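Local coordinates for protein tryptophane-5-halogenase (Microbispora sp. ATCC PTA-5024, PDB 5UAO) that probably catalyses the flavin-dependent chlorination of tryptophan at carbon 5 in the lanthipeptide NAI-107 during its biosynthesis, at residues 155-160 against 164-169; 204-209 against 241-246; 405-410 against 467-472. All blocks are in the same frame, centred on the assembly; numbering follows the deposited sequence.

Contact 1 (155-160 against 164-169)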
loop_
_atom_site.group_PDB
_atom_site.type_symbol
_atom_site.label_atom_id
_atom_site.label_comp_id
_atom_site.label_asym_id
_atom_site.label_seq_id
_atom_site.Cartn_x
_atom_site.Cartn_y
_atom_site.Cartn_z
ATOM N N PRO A 155 -14.057 -29.437 0.914
ATOM C CA PRO A 155 -15.245 -28.983 1.659
ATOM C C PRO A 155 -16.551 -29.057 0.782
ATOM O O PRO A 155 -17.188 -28.045 0.433
ATOM C CB PRO A 155 -14.829 -27.581 2.095
ATOM C CG PRO A 155 -13.955 -27.072 0.947
ATOM C CD PRO A 155 -13.210 -28.287 0.496
ATOM N N VAL A 156 -16.844 -30.279 0.366
ATOM C CA VAL A 156 -17.996 -30.594 -0.472
ATOM C C VAL A 156 -18.621 -31.795 0.234
ATOM O O VAL A 156 -17.885 -32.643 0.785
ATOM C CB VAL A 156 -17.620 -30.953 -1.915
ATOM C CG1 VAL A 156 -18.887 -31.206 -2.777
ATOM C CG2 VAL A 156 -16.786 -29.853 -2.557
ATOM N N TYR A 157 -19.954 -31.852 0.242
ATOM C CA TYR A 157 -20.693 -32.790 1.118
ATOM C C TYR A 157 -21.918 -33.310 0.411
ATOM O O TYR A 157 -22.623 -32.552 -0.267
ATOM C CB TYR A 157 -21.139 -32.069 2.366
ATOM C CG TYR A 157 -19.976 -31.439 3.122
ATOM C CD1 TYR A 157 -19.511 -30.152 2.804
ATOM C CD2 TYR A 157 -19.310 -32.151 4.145
ATOM C CE1 TYR A 157 -18.432 -29.599 3.490
ATOM C CE2 TYR A 157 -18.228 -31.592 4.833
ATOM C CZ TYR A 157 -17.776 -30.339 4.480
ATOM O OH TYR A 157 -16.726 -29.792 5.163
ATOM N N ARG A 158 -22.151 -34.607 0.488
ATOM C CA ARG A 158 -23.421 -35.112 0.021
ATOM C C ARG A 158 -24.471 -34.537 0.973
ATOM O O ARG A 158 -24.367 -34.702 2.179
ATOM C CB ARG A 158 -23.448 -36.620 -0.029
ATOM C CG ARG A 158 -23.357 -37.156 -1.451
ATOM C CD ARG A 158 -23.072 -38.646 -1.464
ATOM N NE ARG A 158 -21.928 -39.009 -0.606
ATOM C CZ ARG A 158 -21.060 -39.988 -0.872
ATOM N NH1 ARG A 158 -21.180 -40.729 -1.973
ATOM N NH2 ARG A 158 -20.052 -40.227 -0.038
ATOM N N GLY A 159 -25.390 -33.760 0.416
ATOM C CA GLY A 159 -26.523 -33.230 1.153
ATOM C C GLY A 159 -27.717 -34.076 0.791
ATOM O O GLY A 159 -27.649 -34.897 -0.135
ATOM N N GLU A 160 -28.814 -33.884 1.517
ATOM C CA GLU A 160 -30.054 -34.600 1.211
ATOM C C GLU A 160 -30.530 -34.270 -0.212
ATOM O O GLU A 160 -30.882 -33.128 -0.513
ATOM C CB GLU A 160 -31.144 -34.277 2.240
ATOM C CG GLU A 160 -32.223 -35.342 2.345
ATOM C CD GLU A 160 -31.701 -36.633 2.959
ATOM O OE1 GLU A 160 -30.807 -37.268 2.356
ATOM O OE2 GLU A 160 -32.182 -37.014 4.049
ATOM N N VAL A 164 -23.735 -30.160 -1.184
ATOM C CA VAL A 164 -23.607 -28.881 -0.594
ATOM C C VAL A 164 -22.093 -28.610 -0.687
ATOM O O VAL A 164 -21.265 -29.422 -0.211
ATOM C CB VAL A 164 -24.096 -28.979 0.849
ATOM C CG1 VAL A 164 -23.768 -27.719 1.652
ATOM C CG2 VAL A 164 -25.611 -29.274 0.866
ATOM N N SER A 165 -21.726 -27.517 -1.336
ATOM C CA SER A 165 -20.321 -27.158 -1.420
ATOM C C SER A 165 -20.053 -25.882 -0.644
ATOM O O SER A 165 -20.722 -24.867 -0.823
ATOM C CB SER A 165 -19.853 -27.030 -2.890
ATOM O OG SER A 165 -18.600 -26.331 -2.929
ATOM N N LEU A 166 -19.043 -25.908 0.209
ATOM C CA LEU A 166 -18.540 -24.692 0.803
ATOM C C LEU A 166 -17.352 -24.045 0.081
ATOM O O LEU A 166 -16.710 -23.143 0.615
ATOM C CB LEU A 166 -18.179 -24.964 2.242
ATOM C CG LEU A 166 -19.265 -25.656 3.095
ATOM C CD1 LEU A 166 -18.765 -25.759 4.521
ATOM C CD2 LEU A 166 -20.575 -24.878 3.077
ATOM N N MET A 167 -17.103 -24.465 -1.136
ATOM C CA MET A 167 -16.012 -23.907 -1.948
ATOM C C MET A 167 -16.186 -22.398 -2.152
ATOM O O MET A 167 -15.219 -21.631 -2.200
ATOM C CB MET A 167 -15.919 -24.669 -3.273
ATOM C CG MET A 167 -15.498 -26.171 -3.131
ATOM S SD MET A 167 -13.782 -26.502 -2.599
ATOM C CE MET A 167 -13.001 -26.264 -4.182
ATOM N N LYS A 168 -17.434 -21.952 -2.195
ATOM C CA LYS A 168 -17.713 -20.527 -2.421
ATOM C C LYS A 168 -17.330 -19.647 -1.252
ATOM O O LYS A 168 -17.171 -18.433 -1.415
ATOM C CB LYS A 168 -19.184 -20.319 -2.773
ATOM C CG LYS A 168 -20.142 -20.589 -1.600
ATOM C CD LYS A 168 -21.588 -20.331 -2.035
ATOM C CE LYS A 168 -21.972 -18.892 -1.756
ATOM N NZ LYS A 168 -23.414 -18.788 -1.383
ATOM N N TYR A 169 -17.144 -20.257 -0.087
ATOM C CA TYR A 169 -16.762 -19.543 1.109
ATOM C C TYR A 169 -15.277 -19.584 1.377
ATOM O O TYR A 169 -14.804 -18.854 2.219
ATOM C CB TYR A 169 -17.549 -20.108 2.357
ATOM C CG TYR A 169 -19.076 -19.975 2.187
ATOM C CD1 TYR A 169 -19.665 -18.713 1.928
ATOM C CD2 TYR A 169 -19.895 -21.067 2.254
ATOM C CE1 TYR A 169 -21.041 -18.585 1.747
ATOM C CE2 TYR A 169 -21.267 -20.969 2.059
ATOM C CZ TYR A 169 -21.843 -19.715 1.817
ATOM O OH TYR A 169 -23.201 -19.584 1.578
#
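Tyr157 and Val164 form the antiparallel hydrogen-bonded pair of a two-stranded β hairpin, in which strand 156-159 turns back into strand 162-165. Their backbones exchange two bonds: Val164 N reaches Tyr157 O at 2.8 Å and nearly straight (167° at the hydrogen), while the return bond from Tyr157 N to Val164 O, also 2.8 Å, is bent to 136°. Val156 and Ser165 follow as a non-hydrogen-bonded pair, and the bond from Leu166 N to Pro155 O (2.8 Å) carries the pairing just beyond the strands.

Each face of this small sheet has its own contact. On the face of Tyr157 and Val164, the phenol ring has its CG anti to the carbonyl carbon (chi1 -57°), which lays it along the opposite strand. One ring edge meets the carbonyl of Val164, with CD1 3.6 Å from Val164 O, and farther along Tyr157 CE1 lies 4.0 Å from Leu166 CD1, the leucine approaching at a slant. On the face of Val156 and Ser165, Val156 CG2 rests 3.9 Å from Met167 CG. The methionine then bends at both of its next torsions, setting Met167 SD 3.6 Å from Pro155 CG, so the thioether runs across the proline ring at about a right angle.

The next shell fixes these groups from outside. Tyr157 OH is hydrogen-bonded to Leu498 O, and Val156 packs on Ala508 of helix 505-514 and on Trp101, which also touches Met167. The hairpin is thereby joined to the helices near the C-terminus. Ser165 shows how one hydroxyl can serve two neighbours: it is hydrogen-bonded to Tyr512 OH, and in an ST turn Ser165 OG accepts from Met167 N at 3.0 Å.

Contact 2 (204-209 against 241-246)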
loop_
_atom_site.group_PDB
_atom_site.type_symbol
_atom_site.label_atom_id
_atom_site.label_comp_id
_atom_site.label_asym_id
_atom_site.label_seq_id
_atom_site.Cartn_x
_atom_site.Cartn_y
_atom_site.Cartn_z
ATOM N N VAL A 204 14.267 -7.821 -34.551
ATOM C CA VAL A 204 13.341 -6.804 -34.105
ATOM C C VAL A 204 13.965 -5.516 -34.551
ATOM O O VAL A 204 15.020 -5.130 -34.059
ATOM C CB VAL A 204 13.230 -6.868 -32.598
ATOM C CG1 VAL A 204 12.338 -5.770 -32.061
ATOM C CG2 VAL A 204 12.819 -8.271 -32.204
ATOM N N ARG A 205 13.313 -4.853 -35.499
ATOM C CA ARG A 205 13.859 -3.669 -36.071
ATOM C C ARG A 205 13.249 -2.426 -35.462
ATOM O O ARG A 205 12.049 -2.190 -35.584
ATOM C CB ARG A 205 13.640 -3.697 -37.569
ATOM C CG ARG A 205 14.524 -2.736 -38.314
ATOM C CD ARG A 205 15.540 -3.485 -39.172
ATOM N NE ARG A 205 16.557 -2.540 -39.582
ATOM C CZ ARG A 205 17.877 -2.701 -39.486
ATOM N NH1 ARG A 205 18.428 -3.850 -39.072
ATOM N NH2 ARG A 205 18.668 -1.698 -39.864
ATOM N N LEU A 206 14.089 -1.616 -34.830
ATOM C CA LEU A 206 13.668 -0.333 -34.234
ATOM C C LEU A 206 13.605 0.698 -35.333
ATOM O O LEU A 206 14.313 0.569 -36.297
ATOM C CB LEU A 206 14.680 0.108 -33.165
ATOM C CG LEU A 206 15.021 -0.883 -32.031
ATOM C CD1 LEU A 206 15.874 -0.213 -30.981
ATOM C CD2 LEU A 206 13.753 -1.465 -31.422
ATOM N N ASP A 207 12.774 1.716 -35.201
ATOM C CA ASP A 207 12.804 2.858 -36.145
ATOM C C ASP A 207 12.951 4.167 -35.404
ATOM O O ASP A 207 12.799 5.226 -35.984
ATOM C CB ASP A 207 11.566 2.897 -37.024
ATOM C CG ASP A 207 10.308 3.159 -36.226
ATOM O OD1 ASP A 207 10.404 3.197 -34.974
ATOM O OD2 ASP A 207 9.229 3.297 -36.839
ATOM N N GLY A 208 13.242 4.096 -34.115
ATOM C CA GLY A 208 13.598 5.268 -33.399
ATOM C C GLY A 208 13.938 4.883 -31.985
ATOM O O GLY A 208 14.019 3.689 -31.644
ATOM N N PRO A 209 14.158 5.905 -31.159
ATOM C CA PRO A 209 14.340 5.688 -29.747
ATOM C C PRO A 209 13.057 5.061 -29.176
ATOM O O PRO A 209 11.910 5.571 -29.437
ATOM C CB PRO A 209 14.602 7.104 -29.182
ATOM C CG PRO A 209 14.073 8.065 -30.204
ATOM C CD PRO A 209 14.099 7.343 -31.520
ATOM N N LYS A 241 16.612 -7.889 -25.609
ATOM C CA LYS A 241 17.610 -7.957 -26.674
ATOM C C LYS A 241 17.499 -6.723 -27.581
ATOM O O LYS A 241 18.478 -6.058 -27.795
ATOM C CB LYS A 241 17.529 -9.215 -27.502
ATOM C CG LYS A 241 17.663 -10.530 -26.741
ATOM C CD LYS A 241 18.984 -10.659 -26.005
ATOM C CE LYS A 241 19.346 -12.136 -25.802
ATOM N NZ LYS A 241 18.424 -12.830 -24.857
ATOM N N ALA A 242 16.320 -6.391 -28.074
ATOM C CA ALA A 242 16.178 -5.209 -28.928
ATOM C C ALA A 242 16.244 -3.841 -28.180
ATOM O O ALA A 242 16.862 -2.887 -28.651
ATOM C CB ALA A 242 14.917 -5.288 -29.770
ATOM N N LEU A 243 15.550 -3.727 -27.055
ATOM C CA LEU A 243 15.451 -2.456 -26.371
ATOM C C LEU A 243 16.596 -2.319 -25.355
ATOM O O LEU A 243 16.791 -1.243 -24.808
ATOM C CB LEU A 243 14.081 -2.310 -25.762
ATOM C CG LEU A 243 12.963 -2.075 -26.778
ATOM C CD1 LEU A 243 11.556 -2.020 -26.183
ATOM C CD2 LEU A 243 13.178 -0.781 -27.562
ATOM N N GLY A 244 17.372 -3.377 -25.146
ATOM C CA GLY A 244 18.498 -3.300 -24.203
ATOM C C GLY A 244 18.158 -3.138 -22.733
ATOM O O GLY A 244 19.005 -2.687 -21.990
ATOM N N ILE A 245 16.926 -3.465 -22.305
ATOM C CA ILE A 245 16.505 -3.316 -20.892
ATOM C C ILE A 245 17.317 -4.345 -20.062
ATOM O O ILE A 245 17.292 -5.544 -20.360
ATOM C CB ILE A 245 14.988 -3.521 -20.717
ATOM C CG1 ILE A 245 14.140 -2.543 -21.511
ATOM C CG2 ILE A 245 14.577 -3.380 -19.257
ATOM C CD1 ILE A 245 14.613 -1.133 -21.345
ATOM N N PRO A 246 18.126 -3.906 -19.095
ATOM C CA PRO A 246 18.934 -4.924 -18.458
ATOM C C PRO A 246 18.197 -5.845 -17.400
ATOM O O PRO A 246 17.120 -5.536 -16.981
ATOM C CB PRO A 246 20.021 -4.092 -17.768
ATOM C CG PRO A 246 19.292 -2.874 -17.321
ATOM C CD PRO A 246 18.431 -2.572 -18.558
#
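Val204 and Leu206, two residues apart on strand 195-208, both direct their side chains at helix 237-242 near its exit, where Ala242 offers a single methyl. Val204 CG1 lies only 3.5 Å from Ala242 CB, tighter than usual for two carbons, and Val204 CB is close behind at 3.7 Å. The valine presents this branch because CG1 is anti to its backbone nitrogen (chi1 177°), while CG2 is placed beside that nitrogen.

Leu206 reaches farther, and its two methyls divide the work. CD1 stands 3.7 Å from Ala242 O, an apolar group against the backbone carbonyl. CD2 is shared: it lies 4.3 Å from Ala242 CB and 4.0 Å from Leu243 CD2. The two leucines slant across one another and meet methyl to methyl, Leu243 bringing the end of its side chain back toward the strand. No hydrogen bond joins the segments; the chain then leaves the helix at Gly244, whose positive phi (67°) is a conformation that favours glycine.

The contact illustrates how a strand and a helix near its exit can be packed together through a few aliphatic groups at the surface. Its strand, 195-208, belongs to the mixed sheet of what is probably the Rossmann-type FAD-binding part, and helix 237-242 lies against it; the side chain of Val204 is about 7 Å from the bound FAD. Strand 195-208 runs antiparallel to strand 211-217, whose Val212 touches both Val204 and Leu206; Leu237 of helix 237-242 also packs on Val204, while past the helix Ile245 folds back on Leu239.

Contact 3 (405-410 against 467-472)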
loop_
_atom_site.group_PDB
_atom_site.type_symbol
_atom_site.label_atom_id
_atom_site.label_comp_id
_atom_site.label_asym_id
_atom_site.label_seq_id
_atom_site.Cartn_x
_atom_site.Cartn_y
_atom_site.Cartn_z
ATOM N N TYR A 405 14.050 -20.346 2.099
ATOM C CA TYR A 405 15.371 -20.930 2.025
ATOM C C TYR A 405 16.234 -20.730 3.244
ATOM O O TYR A 405 16.831 -21.694 3.739
ATOM C CB TYR A 405 16.141 -20.442 0.771
ATOM C CG TYR A 405 15.792 -21.242 -0.477
ATOM C CD1 TYR A 405 16.377 -22.476 -0.716
ATOM C CD2 TYR A 405 14.807 -20.784 -1.370
ATOM C CE1 TYR A 405 16.043 -23.199 -1.811
ATOM C CE2 TYR A 405 14.478 -21.487 -2.477
ATOM C CZ TYR A 405 15.097 -22.700 -2.674
ATOM O OH TYR A 405 14.779 -23.413 -3.721
ATOM N N ARG A 406 16.257 -19.506 3.779
ATOM C CA ARG A 406 17.139 -19.140 4.888
ATOM C C ARG A 406 16.854 -19.973 6.137
ATOM O O ARG A 406 17.768 -20.195 6.945
ATOM C CB ARG A 406 16.889 -17.672 5.233
ATOM C CG ARG A 406 17.760 -17.101 6.335
ATOM C CD ARG A 406 19.132 -16.851 5.791
ATOM N NE ARG A 406 20.102 -16.650 6.842
ATOM C CZ ARG A 406 21.141 -15.809 6.753
ATOM N NH1 ARG A 406 21.335 -15.051 5.682
ATOM N NH2 ARG A 406 21.981 -15.696 7.755
ATOM N N PHE A 407 15.590 -20.388 6.348
ATOM C CA PHE A 407 15.202 -20.953 7.643
ATOM C C PHE A 407 14.777 -22.442 7.583
ATOM O O PHE A 407 14.099 -22.943 8.513
ATOM C CB PHE A 407 14.100 -20.119 8.265
ATOM C CG PHE A 407 14.478 -18.684 8.488
ATOM C CD1 PHE A 407 15.473 -18.356 9.399
ATOM C CD2 PHE A 407 13.860 -17.670 7.792
ATOM C CE1 PHE A 407 15.802 -17.038 9.642
ATOM C CE2 PHE A 407 14.217 -16.358 7.965
ATOM C CZ PHE A 407 15.181 -16.032 8.934
ATOM N N ASN A 408 15.162 -23.127 6.489
ATOM C CA ASN A 408 14.774 -24.507 6.330
ATOM C C ASN A 408 15.783 -25.442 6.992
ATOM O O ASN A 408 16.750 -25.902 6.377
ATOM C CB ASN A 408 14.542 -24.871 4.827
ATOM C CG ASN A 408 13.971 -26.289 4.667
ATOM O OD1 ASN A 408 13.809 -26.975 5.664
ATOM N ND2 ASN A 408 13.767 -26.733 3.434
ATOM N N GLY A 409 15.529 -25.752 8.257
ATOM C CA GLY A 409 16.386 -26.659 9.020
ATOM C C GLY A 409 16.224 -28.151 8.835
ATOM O O GLY A 409 16.651 -28.913 9.703
ATOM N N ARG A 410 15.593 -28.619 7.749
ATOM C CA ARG A 410 15.249 -30.020 7.620
ATOM C C ARG A 410 16.479 -30.890 7.358
ATOM O O ARG A 410 16.553 -31.972 7.924
ATOM C CB ARG A 410 14.248 -30.254 6.474
ATOM C CG ARG A 410 13.584 -31.625 6.448
ATOM C CD ARG A 410 12.287 -31.576 5.685
ATOM N NE ARG A 410 11.402 -32.726 5.915
ATOM C CZ ARG A 410 10.465 -32.808 6.857
ATOM N NH1 ARG A 410 10.181 -31.799 7.662
ATOM N NH2 ARG A 410 9.737 -33.893 6.958
ATOM N N THR A 467 3.042 -17.905 8.338
ATOM C CA THR A 467 2.901 -19.353 8.271
ATOM C C THR A 467 4.245 -19.986 7.985
ATOM O O THR A 467 4.598 -20.966 8.616
ATOM C CB THR A 467 1.840 -19.782 7.236
ATOM O OG1 THR A 467 0.600 -19.183 7.575
ATOM C CG2 THR A 467 1.688 -21.282 7.149
ATOM N N LEU A 468 5.005 -19.400 7.068
ATOM C CA LEU A 468 6.297 -19.909 6.687
ATOM C C LEU A 468 7.265 -19.816 7.839
ATOM O O LEU A 468 8.001 -20.750 8.085
ATOM C CB LEU A 468 6.903 -19.186 5.443
ATOM C CG LEU A 468 6.599 -19.950 4.173
ATOM C CD1 LEU A 468 7.287 -21.336 4.093
ATOM C CD2 LEU A 468 5.111 -20.135 4.008
ATOM N N LEU A 469 7.219 -18.721 8.587
ATOM C CA LEU A 469 8.207 -18.526 9.648
ATOM C C LEU A 469 7.884 -19.443 10.900
ATOM O O LEU A 469 8.735 -20.138 11.431
ATOM C CB LEU A 469 8.248 -17.043 10.008
ATOM C CG LEU A 469 8.895 -16.091 8.997
ATOM C CD1 LEU A 469 8.764 -14.665 9.578
ATOM C CD2 LEU A 469 10.344 -16.410 8.901
ATOM N N LEU A 470 6.621 -19.544 11.245
ATOM C CA LEU A 470 6.219 -20.391 12.379
ATOM C C LEU A 470 6.294 -21.861 11.976
ATOM O O LEU A 470 6.663 -22.745 12.775
ATOM C CB LEU A 470 4.776 -20.017 12.802
ATOM C CG LEU A 470 4.611 -18.642 13.449
ATOM C CD1 LEU A 470 3.151 -18.350 13.394
ATOM C CD2 LEU A 470 5.148 -18.605 14.864
ATOM N N GLY A 471 5.963 -22.147 10.722
ATOM C CA GLY A 471 6.127 -23.546 10.226
ATOM C C GLY A 471 7.523 -24.055 10.324
ATOM O O GLY A 471 7.775 -25.245 10.600
ATOM N N GLN A 472 8.455 -23.169 10.054
ATOM C CA GLN A 472 9.886 -23.467 10.106
ATOM C C GLN A 472 10.544 -23.228 11.484
ATOM O O GLN A 472 11.784 -23.346 11.602
ATOM C CB GLN A 472 10.606 -22.625 9.024
ATOM C CG GLN A 472 10.403 -23.101 7.605
ATOM C CD GLN A 472 11.058 -22.131 6.612
ATOM O OE1 GLN A 472 10.682 -20.948 6.480
ATOM N NE2 GLN A 472 12.033 -22.599 5.966
HETATM O O HOH W 1 14.765 -22.194 11.434
HETATM O O HOH W 2 13.417 -25.327 10.311
#
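Phe407 and Asn408, where helix 383-406, weakly bonded in its last turn, gives way to loop, pass beside Gln472, the first residue beyond helix 461-471, with Asn408 CA and Gln472 CA 6.3 Å apart. The exits of two helices thus meet in the helical part of the halogenase fold, and the chain leaving the first makes an Asx turn at Asn408.

Gln472 and Phe407 bury the most surface in the contact. With CG anti to its carbonyl carbon (chi1 -74°) and the chain extended beyond, the glutamine side chain lies along the peptide between Phe407 and Asn408; Gln472 CB is 3.5 Å from Phe407 O, and the amide group rests against the same peptide. An alanine here would remove that amide and the methylene before it, and would probably open a gap beside the Phe407-Asn408 peptide. The apolar half is carried by Phe407, whose CD2 lies 3.9 Å from Leu469 CD2, the leucine methyl coming at a slant to the ring. Arg406 CG covers one face of that ring over its centre, and Leu432 of helix 429-437 touches both Phe407 and Leu469.

Water completes the polar side. Water 1 donates to Gln472 O at 3.2 Å and also to Phe407 O. Water 2 donates to Gln472 O at 2.9 Å and accepts from Gly409 N at 3.0 Å. Backbone atoms of the two exits are in this way linked through solvent.

Both polar atoms of the Asn408 amide have partners: OD1 takes Gly110 N, and ND2 pairs with Thr278 OG1 of strand 274-279, a tie between the helical part and the seven-stranded sheet. In the Asx turn, Arg410 N donates to Asn408 OD1 at 3.2 Å, approaching from 40° above the plane of the side-chain carbonyl.

In the fold
The three contacts show how chemistry follows place in one fold. Contact 3 is buried, contact 1 partly buried, and contact 2 lies at the surface; they share no secondary-structure element, and none touches another. Contacts 1 and 2 are on opposite sides of the chain's centre, their own centres about 53 Å apart. Contact 1 links neighbouring strands of one hairpin chiefly through backbone bonds, whereas 204-209 and 241-246 meet without hydrogen bonds, chiefly through aliphatic groups. Contact 3 spans the longest stretch of sequence and combines a glutamine side chain laid along a peptide, an aromatic-aliphatic touch and bridging waters. Contact 2 includes a strand of the sheet that probably forms the Rossmann-type FAD-binding part.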